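Local coordinates for protein triosephosphate isomerase (Toxoplasma gondii, PDB 5UPR) that probably interconverts D-glyceraldehyde 3-phosphate and dihydroxyacetone phosphate in glycolysis and gluconeogenesis, working as a homodimer, at residues 21-33 against 51-63. Residues are numbered along the deposited sequence; the frame is centred on the assembly and turned at random.
Sequences TTAKTQELVDMLN and LFISQVQDSLRQP
Thr25 and Val29 of helix 22-33 face Phe52, Val56 and Ser59 on or next to helix 53-59; the two helices run the same way, their axes 10.1 Å apart at closest and crossing at -34°. At the N-terminal end Phe52 lies against the first turn of the longer helix. Phe52 CE1 comes 3.4 Å from Thr22 N, while Thr21 O sits over one face of the ring and Thr22 OG1 meets its edge in plane. Thr25 OG1, 3.4 Å from Phe52 CG, donates to Thr21 O, which thus takes both the amide and the hydroxyl of Thr25, from opposite faces of the carbonyl plane. One turn on, Gln55 reaches across with its chain extended, CG anti to the backbone N (chi1 176°), and NE2 gives an almost straight bond to Thr22 O (3.0 Å, 173°), a carbonyl already holding Gln26 N. In the middle, Thr25 CG2 rests on Val56 CG2 (3.6 Å), and Val29 CG1 lies 3.4 Å from Ser59 OG, a hydroxyl turned back onto Gln55 O. Where the shorter helix ends, the Asn33 amide grips the departing chain with both its polar atoms: ND2 donates to Ser59 O (3.0 Å) and OD1 accepts from Arg61 N (2.8 Å). Thr22 OG1 is hydrogen-bonded to Lys93 NZ of the second subunit, so the N-terminal end of the contact borders the dimer interface. This is the pairing of neighbouring outer helices in a TIM barrel, here those following strands 10-15 and 42-47 in successive parallel beta-alpha units.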
ATOM      1  N   THR A  21     -15.512   3.214  -1.089  1.00 28.00           N
ATOM      2  CA  THR A  21     -16.172   2.553   0.020  1.00 29.46           C
ATOM      3  C   THR A  21     -16.819   1.263  -0.505  1.00 30.40           C
ATOM      4  O   THR A  21     -16.858   1.018  -1.728  1.00 30.16           O
ATOM      5  CB  THR A  21     -17.317   3.407   0.620  1.00 30.54           C
ATOM      6  OG1 THR A  21     -18.331   3.524  -0.340  1.00 31.38           O
ATOM      7  CG2 THR A  21     -16.860   4.820   0.986  1.00 31.27           C
ATOM      8  N   THR A  22     -17.345   0.458   0.403  1.00 30.82           N
ATOM      9  CA  THR A  22     -17.970  -0.806  -0.007  1.00 31.72           C
ATOM     10  C   THR A  22     -19.133  -0.516  -0.997  1.00 32.87           C
ATOM     11  O   THR A  22     -19.209  -1.130  -2.065  1.00 31.34           O
ATOM     12  CB  THR A  22     -18.479  -1.603   1.206  1.00 32.20           C
ATOM     13  OG1 THR A  22     -17.367  -1.885   2.050  1.00 31.23           O
ATOM     14  CG2 THR A  22     -19.056  -2.945   0.756  1.00 33.01           C
ATOM     15  N   ALA A  23     -19.956   0.481  -0.680  1.00 33.27           N
ATOM     16  CA  ALA A  23     -21.103   0.801  -1.533  1.00 34.57           C
ATOM     17  C   ALA A  23     -20.707   1.438  -2.852  1.00 34.26           C
ATOM     18  O   ALA A  23     -21.276   1.144  -3.864  1.00 34.03           O
ATOM     19  CB  ALA A  23     -22.125   1.672  -0.764  1.00 35.53           C
ATOM     20  N   LYS A  24     -19.724   2.329  -2.836  1.00 34.92           N
ATOM     21  CA  LYS A  24     -19.278   2.982  -4.096  1.00 35.84           C
ATOM     22  C   LYS A  24     -18.583   1.966  -5.007  1.00 34.12           C
ATOM     23  O   LYS A  24     -18.706   2.031  -6.211  1.00 32.51           O
ATOM     24  CB  LYS A  24     -18.387   4.182  -3.818  1.00 36.57           C
ATOM     25  CG  LYS A  24     -19.175   5.301  -3.111  1.00 39.55           C
ATOM     26  CD  LYS A  24     -18.228   6.318  -2.486  1.00 41.63           C
ATOM     27  CE  LYS A  24     -18.823   7.728  -2.422  1.00 44.20           C
ATOM     28  NZ  LYS A  24     -17.709   8.708  -2.580  1.00 43.68           N
ATOM     29  N   THR A  25     -17.868   1.001  -4.404  1.00 33.01           N
ATOM     30  CA  THR A  25     -17.289  -0.080  -5.165  1.00 33.05           C
ATOM     31  C   THR A  25     -18.388  -0.894  -5.881  1.00 34.02           C
ATOM     32  O   THR A  25     -18.243  -1.247  -7.049  1.00 32.38           O
ATOM     33  CB  THR A  25     -16.408  -0.969  -4.265  1.00 32.75           C
ATOM     34  OG1 THR A  25     -15.337  -0.196  -3.744  1.00 31.21           O
ATOM     35  CG2 THR A  25     -15.875  -2.151  -5.024  1.00 32.96           C
ATOM     36  N   GLN A  26     -19.453  -1.194  -5.158  1.00 37.30           N
ATOM     37  CA  GLN A  26     -20.578  -1.978  -5.685  1.00 39.89           C
ATOM     38  C   GLN A  26     -21.221  -1.202  -6.842  1.00 40.81           C
ATOM     39  O   GLN A  26     -21.502  -1.765  -7.895  1.00 42.01           O
ATOM     40  CB  GLN A  26     -21.622  -2.288  -4.588  1.00 42.85           C
ATOM     41  CG  GLN A  26     -22.645  -3.317  -5.038  1.00 45.13           C
ATOM     42  CD  GLN A  26     -23.670  -3.663  -3.950  1.00 49.50           C
ATOM     43  OE1 GLN A  26     -24.197  -2.787  -3.253  1.00 53.66           O
ATOM     44  NE2 GLN A  26     -23.972  -4.935  -3.809  1.00 50.52           N
ATOM     45  N   GLU A  27     -21.439   0.074  -6.638  1.00 41.42           N
ATOM     46  CA  GLU A  27     -21.967   0.936  -7.699  1.00 45.21           C
ATOM     47  C   GLU A  27     -21.114   0.951  -8.964  1.00 42.31           C
ATOM     48  O   GLU A  27     -21.640   0.855 -10.068  1.00 43.11           O
ATOM     49  CB  GLU A  27     -22.131   2.384  -7.173  1.00 49.60           C
ATOM     50  CG  GLU A  27     -22.674   3.387  -8.208  1.00 54.91           C
ATOM     51  CD  GLU A  27     -22.164   4.808  -7.995  1.00 59.52           C
ATOM     52  OE1 GLU A  27     -22.348   5.268  -6.849  1.00 65.81           O
ATOM     53  OE2 GLU A  27     -21.549   5.407  -8.930  1.00 63.62           O
ATOM     54  N   LEU A  28     -19.795   1.106  -8.805  1.00 34.69           N
ATOM     55  CA  LEU A  28     -18.898   1.097  -9.969  1.00 32.76           C
ATOM     56  C   LEU A  28     -18.912  -0.256 -10.674  1.00 31.31           C
ATOM     57  O   LEU A  28     -18.867  -0.314 -11.893  1.00 31.09           O
ATOM     58  CB  LEU A  28     -17.474   1.510  -9.583  1.00 31.84           C
ATOM     59  CG  LEU A  28     -17.404   3.006  -9.259  1.00 32.37           C
ATOM     60  CD1 LEU A  28     -16.131   3.433  -8.503  1.00 31.53           C
ATOM     61  CD2 LEU A  28     -17.503   3.804 -10.530  1.00 34.67           C
ATOM     62  N   VAL A  29     -18.916  -1.342  -9.910  1.00 31.28           N
ATOM     63  CA  VAL A  29     -18.951  -2.671 -10.497  1.00 32.16           C
ATOM     64  C   VAL A  29     -20.284  -2.865 -11.266  1.00 33.90           C
ATOM     65  O   VAL A  29     -20.283  -3.367 -12.397  1.00 33.82           O
ATOM     66  CB  VAL A  29     -18.790  -3.770  -9.418  1.00 33.39           C
ATOM     67  CG1 VAL A  29     -19.189  -5.152  -9.967  1.00 35.74           C
ATOM     68  CG2 VAL A  29     -17.372  -3.830  -8.871  1.00 31.53           C
ATOM     69  N   ASP A  30     -21.400  -2.445 -10.653  1.00 35.81           N
ATOM     70  CA  ASP A  30     -22.717  -2.525 -11.323  1.00 37.16           C
ATOM     71  C   ASP A  30     -22.731  -1.693 -12.632  1.00 38.08           C
ATOM     72  O   ASP A  30     -23.274  -2.116 -13.639  1.00 37.99           O
ATOM     73  CB  ASP A  30     -23.833  -2.016 -10.422  1.00 39.74           C
ATOM     74  CG  ASP A  30     -24.106  -2.944  -9.186  1.00 41.89           C
ATOM     75  OD1 ASP A  30     -23.550  -4.066  -9.094  1.00 44.24           O
ATOM     76  OD2 ASP A  30     -24.835  -2.530  -8.265  1.00 40.82           O
HETATM   77  N   MSE A  31     -22.123  -0.514 -12.620  1.00 38.10           N
HETATM   78  CA  MSE A  31     -22.010   0.293 -13.847  1.00 39.49           C
HETATM   79  C   MSE A  31     -21.239  -0.462 -14.900  1.00 38.07           C
HETATM   80  O   MSE A  31     -21.636  -0.456 -16.052  1.00 35.62           O
HETATM   81  CB  MSE A  31     -21.257   1.593 -13.572  1.00 40.93           C
HETATM   82  CG  MSE A  31     -21.128   2.520 -14.772  1.00 45.06           C
HETATM   83 SE   MSE A  31     -19.752   3.821 -14.299  0.82 50.34          SE
HETATM   84  CE  MSE A  31     -18.279   2.596 -14.589  1.00 48.55           C
ATOM     85  N   LEU A  32     -20.139  -1.115 -14.528  1.00 37.33           N
ATOM     86  CA  LEU A  32     -19.303  -1.807 -15.524  1.00 37.29           C
ATOM     87  C   LEU A  32     -20.039  -3.048 -16.074  1.00 39.73           C
ATOM     88  O   LEU A  32     -19.988  -3.310 -17.293  1.00 40.80           O
ATOM     89  CB  LEU A  32     -17.961  -2.192 -14.921  1.00 34.67           C
ATOM     90  CG  LEU A  32     -17.018  -1.010 -14.575  1.00 33.89           C
ATOM     91  CD1 LEU A  32     -15.958  -1.480 -13.608  1.00 32.45           C
ATOM     92  CD2 LEU A  32     -16.382  -0.359 -15.830  1.00 35.37           C
ATOM     93  N   ASN A  33     -20.746  -3.771 -15.174  1.00 38.97           N
ATOM     94  CA  ASN A  33     -21.514  -4.957 -15.565  1.00 39.39           C
ATOM     95  C   ASN A  33     -22.720  -4.642 -16.475  1.00 43.31           C
ATOM     96  O   ASN A  33     -23.043  -5.441 -17.332  1.00 43.89           O
ATOM     97  CB  ASN A  33     -22.030  -5.733 -14.334  1.00 39.22           C
ATOM     98  CG  ASN A  33     -20.932  -6.506 -13.611  1.00 37.40           C
ATOM     99  OD1 ASN A  33     -19.893  -6.823 -14.178  1.00 35.11           O
ATOM    100  ND2 ASN A  33     -21.179  -6.838 -12.377  1.00 36.40           N
ATOM    101  N   LEU A  51      -7.937  -2.440  -0.531  1.00 22.41           N
ATOM    102  CA  LEU A  51      -8.983  -2.933   0.381  1.00 23.89           C
ATOM    103  C   LEU A  51     -10.211  -3.537  -0.315  1.00 24.62           C
ATOM    104  O   LEU A  51     -10.838  -4.440   0.244  1.00 26.26           O
ATOM    105  CB  LEU A  51      -9.476  -1.806   1.297  1.00 24.23           C
ATOM    106  CG  LEU A  51      -8.573  -1.223   2.345  1.00 25.21           C
ATOM    107  CD1 LEU A  51      -9.286  -0.135   3.139  1.00 26.59           C
ATOM    108  CD2 LEU A  51      -8.080  -2.311   3.374  1.00 26.07           C
ATOM    109  N   PHE A  52     -10.530  -3.038  -1.519  1.00 24.59           N
ATOM    110  CA  PHE A  52     -11.720  -3.352  -2.293  1.00 25.10           C
ATOM    111  C   PHE A  52     -11.477  -4.284  -3.513  1.00 25.31           C
ATOM    112  O   PHE A  52     -12.431  -4.649  -4.209  1.00 26.54           O
ATOM    113  CB  PHE A  52     -12.395  -2.028  -2.775  1.00 25.43           C
ATOM    114  CG  PHE A  52     -12.761  -1.107  -1.648  1.00 26.22           C
ATOM    115  CD1 PHE A  52     -13.793  -1.449  -0.794  1.00 26.19           C
ATOM    116  CD2 PHE A  52     -11.988   0.015  -1.342  1.00 25.74           C
ATOM    117  CE1 PHE A  52     -14.103  -0.640   0.305  1.00 27.80           C
ATOM    118  CE2 PHE A  52     -12.273   0.809  -0.268  1.00 27.02           C
ATOM    119  CZ  PHE A  52     -13.327   0.489   0.591  1.00 27.38           C
ATOM    120  N   ILE A  53     -10.229  -4.656  -3.785  1.00 24.16           N
ATOM    121  CA  ILE A  53      -9.964  -5.489  -4.974  1.00 24.84           C
ATOM    122  C   ILE A  53     -10.701  -6.816  -4.935  1.00 27.86           C
ATOM    123  O   ILE A  53     -11.273  -7.195  -5.944  1.00 25.89           O
ATOM    124  CB  ILE A  53      -8.460  -5.716  -5.190  1.00 24.62           C
ATOM    125  CG1 ILE A  53      -7.811  -4.374  -5.625  1.00 23.65           C
ATOM    126  CG2 ILE A  53      -8.269  -6.754  -6.272  1.00 24.35           C
ATOM    127  CD1 ILE A  53      -6.294  -4.369  -5.672  1.00 23.68           C
ATOM    128  N   SER A  54     -10.711  -7.505  -3.775  1.00 29.83           N
ATOM    129  CA  SER A  54     -11.390  -8.818  -3.750  1.00 32.46           C
ATOM    130  C   SER A  54     -12.884  -8.746  -4.001  1.00 32.00           C
ATOM    131  O   SER A  54     -13.445  -9.628  -4.657  1.00 32.73           O
ATOM    132  CB  SER A  54     -11.109  -9.609  -2.472  1.00 35.12           C
ATOM    133  OG  SER A  54     -11.817  -9.048  -1.389  1.00 38.67           O
ATOM    134  N   GLN A  55     -13.519  -7.679  -3.534  1.00 31.46           N
ATOM    135  CA  GLN A  55     -14.942  -7.437  -3.768  1.00 32.27           C
ATOM    136  C   GLN A  55     -15.217  -7.230  -5.282  1.00 32.10           C
ATOM    137  O   GLN A  55     -16.191  -7.756  -5.839  1.00 33.82           O
ATOM    138  CB  GLN A  55     -15.385  -6.179  -2.990  1.00 32.06           C
ATOM    139  CG  GLN A  55     -16.840  -5.742  -3.214  1.00 33.50           C
ATOM    140  CD  GLN A  55     -17.194  -4.409  -2.563  1.00 33.19           C
ATOM    141  OE1 GLN A  55     -16.505  -3.927  -1.691  1.00 32.47           O
ATOM    142  NE2 GLN A  55     -18.265  -3.819  -3.005  1.00 32.51           N
ATOM    143  N   VAL A  56     -14.334  -6.474  -5.932  1.00 32.21           N
ATOM    144  CA  VAL A  56     -14.474  -6.269  -7.371  1.00 30.52           C
ATOM    145  C   VAL A  56     -14.290  -7.605  -8.105  1.00 30.97           C
ATOM    146  O   VAL A  56     -15.102  -7.951  -8.985  1.00 29.47           O
ATOM    147  CB  VAL A  56     -13.464  -5.222  -7.898  1.00 29.19           C
ATOM    148  CG1 VAL A  56     -13.528  -5.088  -9.386  1.00 29.80           C
ATOM    149  CG2 VAL A  56     -13.719  -3.871  -7.282  1.00 29.31           C
ATOM    150  N   GLN A  57     -13.247  -8.375  -7.725  1.00 29.88           N
ATOM    151  CA  GLN A  57     -13.024  -9.697  -8.333  1.00 31.25           C
ATOM    152  C   GLN A  57     -14.231 -10.631  -8.151  1.00 35.33           C
ATOM    153  O   GLN A  57     -14.549 -11.420  -9.055  1.00 34.41           O
ATOM    154  CB  GLN A  57     -11.816 -10.416  -7.734  1.00 30.53           C
ATOM    155  CG  GLN A  57     -10.507  -9.791  -8.009  1.00 29.04           C
ATOM    156  CD  GLN A  57      -9.369 -10.476  -7.302  1.00 29.50           C
ATOM    157  OE1 GLN A  57      -9.338 -10.542  -6.055  1.00 30.30           O
ATOM    158  NE2 GLN A  57      -8.464 -11.024  -8.080  1.00 26.64           N
ATOM    159  N   ASP A  58     -14.895 -10.562  -6.993  1.00 37.47           N
ATOM    160  CA  ASP A  58     -16.046 -11.428  -6.754  1.00 39.54           C
ATOM    161  C   ASP A  58     -17.307 -11.089  -7.507  1.00 39.97           C
ATOM    162  O   ASP A  58     -18.105 -12.003  -7.766  1.00 39.74           O
ATOM    163  CB  ASP A  58     -16.432 -11.417  -5.272  1.00 44.25           C
ATOM    164  CG  ASP A  58     -15.368 -12.075  -4.380  1.00 47.45           C
ATOM    165  OD1 ASP A  58     -14.283 -12.524  -4.890  1.00 52.94           O
ATOM    166  OD2 ASP A  58     -15.605 -12.089  -3.165  1.00 51.58           O
ATOM    167  N   SER A  59     -17.551  -9.805  -7.801  1.00 35.95           N
ATOM    168  CA  SER A  59     -18.805  -9.368  -8.411  1.00 38.07           C
ATOM    169  C   SER A  59     -18.699  -8.924  -9.877  1.00 35.79           C
ATOM    170  O   SER A  59     -19.729  -8.786 -10.552  1.00 36.04           O
ATOM    171  CB  SER A  59     -19.465  -8.271  -7.568  1.00 40.03           C
ATOM    172  OG  SER A  59     -18.555  -7.219  -7.336  1.00 40.78           O
ATOM    173  N   LEU A  60     -17.501  -8.737 -10.398  1.00 81.89           N
ATOM    174  CA  LEU A  60     -17.357  -8.296 -11.781  1.00 81.18           C
ATOM    175  C   LEU A  60     -17.640  -9.465 -12.695  1.00 83.79           C
ATOM    176  O   LEU A  60     -17.167 -10.553 -12.454  1.00 84.72           O
ATOM    177  CB  LEU A  60     -15.979  -7.675 -11.970  1.00 78.88           C
ATOM    178  CG  LEU A  60     -15.557  -6.790 -13.122  1.00 78.02           C
ATOM    179  CD1 LEU A  60     -16.381  -5.534 -13.228  1.00 77.44           C
ATOM    180  CD2 LEU A  60     -14.100  -6.438 -12.866  1.00 76.02           C
ATOM    181  N   ARG A  61     -18.479  -9.239 -13.708  1.00 85.42           N
ATOM    182  CA  ARG A  61     -19.093 -10.276 -14.594  1.00 89.04           C
ATOM    183  C   ARG A  61     -18.862  -9.890 -16.075  1.00 90.56           C
ATOM    184  O   ARG A  61     -19.688 -10.209 -16.941  1.00 94.00           O
ATOM    185  CB  ARG A  61     -20.655 -10.347 -14.467  1.00 91.50           C
ATOM    186  CG  ARG A  61     -21.227 -10.958 -13.198  1.00 91.62           C
ATOM    187  CD  ARG A  61     -22.377 -10.101 -12.696  1.00 92.58           C
ATOM    188  NE  ARG A  61     -23.513 -10.055 -13.643  1.00 96.76           N
ATOM    189  CZ  ARG A  61     -24.378  -9.032 -13.771  1.00 98.66           C
ATOM    190  NH1 ARG A  61     -24.258  -7.917 -13.032  1.00 97.37           N
ATOM    191  NH2 ARG A  61     -25.372  -9.087 -14.660  1.00101.93           N
ATOM    192  N   GLN A  62     -17.780  -9.190 -16.342  1.00 88.38           N
ATOM    193  CA  GLN A  62     -17.340  -8.820 -17.676  1.00 89.98           C
ATOM    194  C   GLN A  62     -15.944  -9.422 -17.672  1.00 89.59           C
ATOM    195  O   GLN A  62     -15.133  -8.957 -16.888  1.00 86.15           O
ATOM    196  CB  GLN A  62     -17.311  -7.305 -17.771  1.00 87.86           C
ATOM    197  CG  GLN A  62     -18.699  -6.764 -17.921  1.00 89.54           C
ATOM    198  CD  GLN A  62     -18.986  -6.189 -19.279  1.00 92.90           C
ATOM    199  OE1 GLN A  62     -18.256  -6.391 -20.239  1.00 94.43           O
ATOM    200  NE2 GLN A  62     -20.045  -5.383 -19.333  1.00 94.38           N
ATOM    201  N   PRO A  63     -15.701 -10.527 -18.446  1.00 93.21           N
ATOM    202  CA  PRO A  63     -14.307 -11.027 -18.561  1.00 93.68           C
ATOM    203  C   PRO A  63     -13.355  -9.973 -19.130  1.00 92.57           C
ATOM    204  O   PRO A  63     -12.180  -9.895 -18.724  1.00 91.21           O
ATOM    205  CB  PRO A  63     -14.416 -12.221 -19.510  1.00 99.49           C
ATOM    206  CG  PRO A  63     -15.897 -12.479 -19.759  1.00101.17           C
ATOM    207  CD  PRO A  63     -16.697 -11.491 -18.946  1.00 96.93           C
TER